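Local coordinates for general Secretion Pathway Protein (Vibrio vulnificus, PDB 4G54) that forms a periplasmic part of the EpsAB fusion protein of the type II secretion system and probably binds peptidoglycan, at residues P78-L83 / R89-L94. Sequence-based numbering, arbitrary orientation.
Sequences PLLLTL and RAYVVL
L79, L81 and L83 pair with L94, V92 and A90 through six backbone hydrogen bonds, two per pair, so that each of these residues donates its N-H and accepts on its C=O. Their hairpin, 79-85 with 88-97, supplies the two middle strands of the six-stranded antiparallel sheet of the GspA, peptidase C39-like domain. The bond from L81 N to V92 O is short (2.7 Å) and nearly straight (169°); that from L79 N to L94 O is longer, 3.2 Å. The backbones of L80 and T82 hydrogen-bond outward to those of T127 and E125 in strand 125-131, those of V93 and Y91 to L105 in strand 101-105 and M27 in a loop. On the face of T82 and Y91, a bend at chi3 (67°) turns the R89 guanidinium back toward Y91 OH, which accepts from NE and NH2 at 3.1 and 2.9 Å. T82 OG1 touches Y91 CE2 at 3.3 Å. E125 OE2 takes both the hydrogen bond with T82 OG1 and the salt bridge from R89 NH2. The other face is aliphatic: V92 CG1 contacts L83 CD1 at 3.8 Å, and L81 CG packs on L94 CB. E125 probably offsets the arginine's charge and, with Y91 OH, fixes the guanidinium's orientation, the T82 methyl resting over its centre.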
ATOM      1  N   PRO A  78      -3.098  -4.209  -0.701  1.00 16.15           N
ATOM      2  CA  PRO A  78      -2.765  -5.153  -1.753  1.00 16.40           C
ATOM      3  C   PRO A  78      -1.266  -5.072  -2.105  1.00 16.03           C
ATOM      4  O   PRO A  78      -0.589  -4.060  -1.885  1.00 17.81           O
ATOM      5  CB  PRO A  78      -3.653  -4.715  -2.944  1.00 16.20           C
ATOM      6  CG  PRO A  78      -4.860  -4.116  -2.230  1.00 18.30           C
ATOM      7  CD  PRO A  78      -4.264  -3.358  -1.021  1.00 16.41           C
ATOM      8  N   LEU A  79      -0.755  -6.190  -2.642  1.00 17.13           N
ATOM      9  CA  LEU A  79       0.659  -6.332  -3.042  1.00 15.73           C
ATOM     10  C   LEU A  79       0.730  -6.981  -4.373  1.00 16.92           C
ATOM     11  O   LEU A  79      -0.269  -7.664  -4.840  1.00 18.06           O
ATOM     12  CB  LEU A  79       1.375  -7.336  -2.038  1.00 15.59           C
ATOM     13  CG  LEU A  79       1.493  -6.782  -0.624  1.00 17.82           C
ATOM     14  CD1 LEU A  79       2.115  -7.841   0.255  1.00 20.22           C
ATOM     15  CD2 LEU A  79       2.385  -5.554  -0.512  1.00 19.07           C
ATOM     16  N   LEU A  80       1.905  -6.885  -5.052  1.00 14.93           N
ATOM     17  CA  LEU A  80       2.122  -7.673  -6.302  1.00 16.07           C
ATOM     18  C   LEU A  80       3.000  -8.891  -5.934  1.00 17.35           C
ATOM     19  O   LEU A  80       4.077  -8.674  -5.306  1.00 18.84           O
ATOM     20  CB  LEU A  80       2.846  -6.806  -7.336  1.00 16.37           C
ATOM     21  CG  LEU A  80       3.029  -7.505  -8.721  1.00 18.09           C
ATOM     22  CD1 LEU A  80       1.637  -7.587  -9.468  1.00 19.69           C
ATOM     23  CD2 LEU A  80       4.012  -6.618  -9.535  1.00 19.46           C
ATOM     24  N   LEU A  81       2.502 -10.104  -6.232  1.00 18.25           N
ATOM     25  CA  LEU A  81       3.260 -11.313  -5.865  1.00 18.07           C
ATOM     26  C   LEU A  81       4.089 -11.705  -7.093  1.00 19.97           C
ATOM     27  O   LEU A  81       3.594 -11.727  -8.218  1.00 20.27           O
ATOM     28  CB  LEU A  81       2.315 -12.490  -5.539  1.00 18.65           C
ATOM     29  CG  LEU A  81       1.333 -12.187  -4.410  1.00 18.94           C
ATOM     30  CD1 LEU A  81       0.581 -13.506  -4.140  1.00 23.40           C
ATOM     31  CD2 LEU A  81       2.033 -11.669  -3.170  1.00 20.45           C
ATOM     32  N   THR A  82       5.347 -12.091  -6.903  1.00 19.36           N
ATOM     33  CA  THR A  82       6.149 -12.684  -7.974  1.00 20.87           C
ATOM     34  C   THR A  82       5.914 -14.171  -7.893  1.00 22.65           C
ATOM     35  O   THR A  82       6.246 -14.813  -6.839  1.00 22.64           O
ATOM     36  CB  THR A  82       7.658 -12.345  -7.784  1.00 21.81           C
ATOM     37  OG1 THR A  82       7.859 -10.901  -7.782  1.00 22.38           O
ATOM     38  CG2 THR A  82       8.508 -12.959  -8.965  1.00 23.43           C
ATOM     39  N   LEU A  83       5.466 -14.760  -9.006  1.00 22.91           N
ATOM     40  CA  LEU A  83       5.313 -16.239  -9.068  1.00 25.39           C
ATOM     41  C   LEU A  83       6.490 -16.808  -9.883  1.00 28.67           C
ATOM     42  O   LEU A  83       6.971 -16.164 -10.830  1.00 29.49           O
ATOM     43  CB  LEU A  83       3.974 -16.591  -9.683  1.00 26.21           C
ATOM     44  CG  LEU A  83       2.724 -16.005  -8.969  1.00 25.53           C
ATOM     45  CD1 LEU A  83       1.442 -16.610  -9.598  1.00 30.95           C
ATOM     46  CD2 LEU A  83       2.789 -16.276  -7.479  1.00 25.24           C
ATOM     47  N   ARG A  89       9.073 -16.383 -14.666  1.00 40.21           N
ATOM     48  CA  ARG A  89       8.408 -15.499 -13.663  1.00 37.50           C
ATOM     49  C   ARG A  89       7.091 -14.953 -14.210  1.00 34.31           C
ATOM     50  O   ARG A  89       6.920 -14.755 -15.434  1.00 35.54           O
ATOM     51  CB  ARG A  89       9.300 -14.321 -13.172  1.00 38.00           C
ATOM     52  CG  ARG A  89      10.505 -14.806 -12.335  1.00 46.66           C
ATOM     53  CD  ARG A  89      11.698 -13.881 -12.448  1.00 51.87           C
ATOM     54  NE  ARG A  89      11.396 -12.597 -11.835  1.00 53.98           N
ATOM     55  CZ  ARG A  89      11.620 -12.264 -10.556  1.00 51.72           C
ATOM     56  NH1 ARG A  89      12.194 -13.134  -9.714  1.00 50.45           N
ATOM     57  NH2 ARG A  89      11.267 -11.026 -10.129  1.00 40.32           N
ATOM     58  N   ALA A  90       6.176 -14.697 -13.301  1.00 30.44           N
ATOM     59  CA  ALA A  90       4.912 -14.046 -13.597  1.00 29.03           C
ATOM     60  C   ALA A  90       4.498 -13.295 -12.369  1.00 24.86           C
ATOM     61  O   ALA A  90       5.136 -13.413 -11.280  1.00 25.66           O
ATOM     62  CB  ALA A  90       3.821 -15.038 -13.971  1.00 30.32           C
ATOM     63  N   TYR A  91       3.524 -12.412 -12.526  1.00 21.86           N
ATOM     64  CA  TYR A  91       3.248 -11.418 -11.460  1.00 21.90           C
ATOM     65  C   TYR A  91       1.720 -11.359 -11.327  1.00 22.60           C
ATOM     66  O   TYR A  91       1.037 -11.304 -12.312  1.00 24.17           O
ATOM     67  CB  TYR A  91       3.775 -10.015 -11.894  1.00 21.13           C
ATOM     68  CG  TYR A  91       5.277 -10.022 -11.998  1.00 23.13           C
ATOM     69  CD1 TYR A  91       5.925 -10.391 -13.199  1.00 23.47           C
ATOM     70  CD2 TYR A  91       6.055  -9.724 -10.858  1.00 23.93           C
ATOM     71  CE1 TYR A  91       7.298 -10.461 -13.252  1.00 24.74           C
ATOM     72  CE2 TYR A  91       7.477  -9.760 -10.898  1.00 25.55           C
ATOM     73  CZ  TYR A  91       8.091 -10.123 -12.121  1.00 26.35           C
ATOM     74  OH  TYR A  91       9.446 -10.186 -12.249  1.00 34.31           O
ATOM     75  N   VAL A  92       1.216 -11.378 -10.092  1.00 21.58           N
ATOM     76  CA  VAL A  92      -0.237 -11.348  -9.879  1.00 20.21           C
ATOM     77  C   VAL A  92      -0.531 -10.440  -8.668  1.00 19.59           C
ATOM     78  O   VAL A  92       0.298 -10.305  -7.777  1.00 19.14           O
ATOM     79  CB  VAL A  92      -0.785 -12.802  -9.670  1.00 24.13           C
ATOM     80  CG1 VAL A  92      -0.313 -13.430  -8.327  1.00 22.27           C
ATOM     81  CG2 VAL A  92      -2.240 -12.815  -9.787  1.00 29.80           C
ATOM     82  N   VAL A  93      -1.637  -9.709  -8.724  1.00 18.91           N
ATOM     83  CA  VAL A  93      -2.011  -8.861  -7.606  1.00 18.42           C
ATOM     84  C   VAL A  93      -2.672  -9.657  -6.533  1.00 17.29           C
ATOM     85  O   VAL A  93      -3.634 -10.399  -6.790  1.00 19.67           O
ATOM     86  CB  VAL A  93      -2.891  -7.664  -8.058  1.00 19.41           C
ATOM     87  CG1 VAL A  93      -3.486  -6.939  -6.840  1.00 20.94           C
ATOM     88  CG2 VAL A  93      -2.032  -6.712  -8.934  1.00 23.72           C
ATOM     89  N   LEU A  94      -2.173  -9.506  -5.291  1.00 17.73           N
ATOM     90  CA  LEU A  94      -2.885 -10.079  -4.124  1.00 17.71           C
ATOM     91  C   LEU A  94      -3.807  -8.998  -3.629  1.00 17.14           C
ATOM     92  O   LEU A  94      -3.378  -7.921  -3.188  1.00 18.81           O
ATOM     93  CB  LEU A  94      -1.852 -10.445  -3.017  1.00 19.46           C
ATOM     94  CG  LEU A  94      -2.472 -10.886  -1.676  1.00 20.52           C
ATOM     95  CD1 LEU A  94      -3.100 -12.206  -1.815  1.00 22.66           C
ATOM     96  CD2 LEU A  94      -1.343 -10.970  -0.620  1.00 26.73           C
TER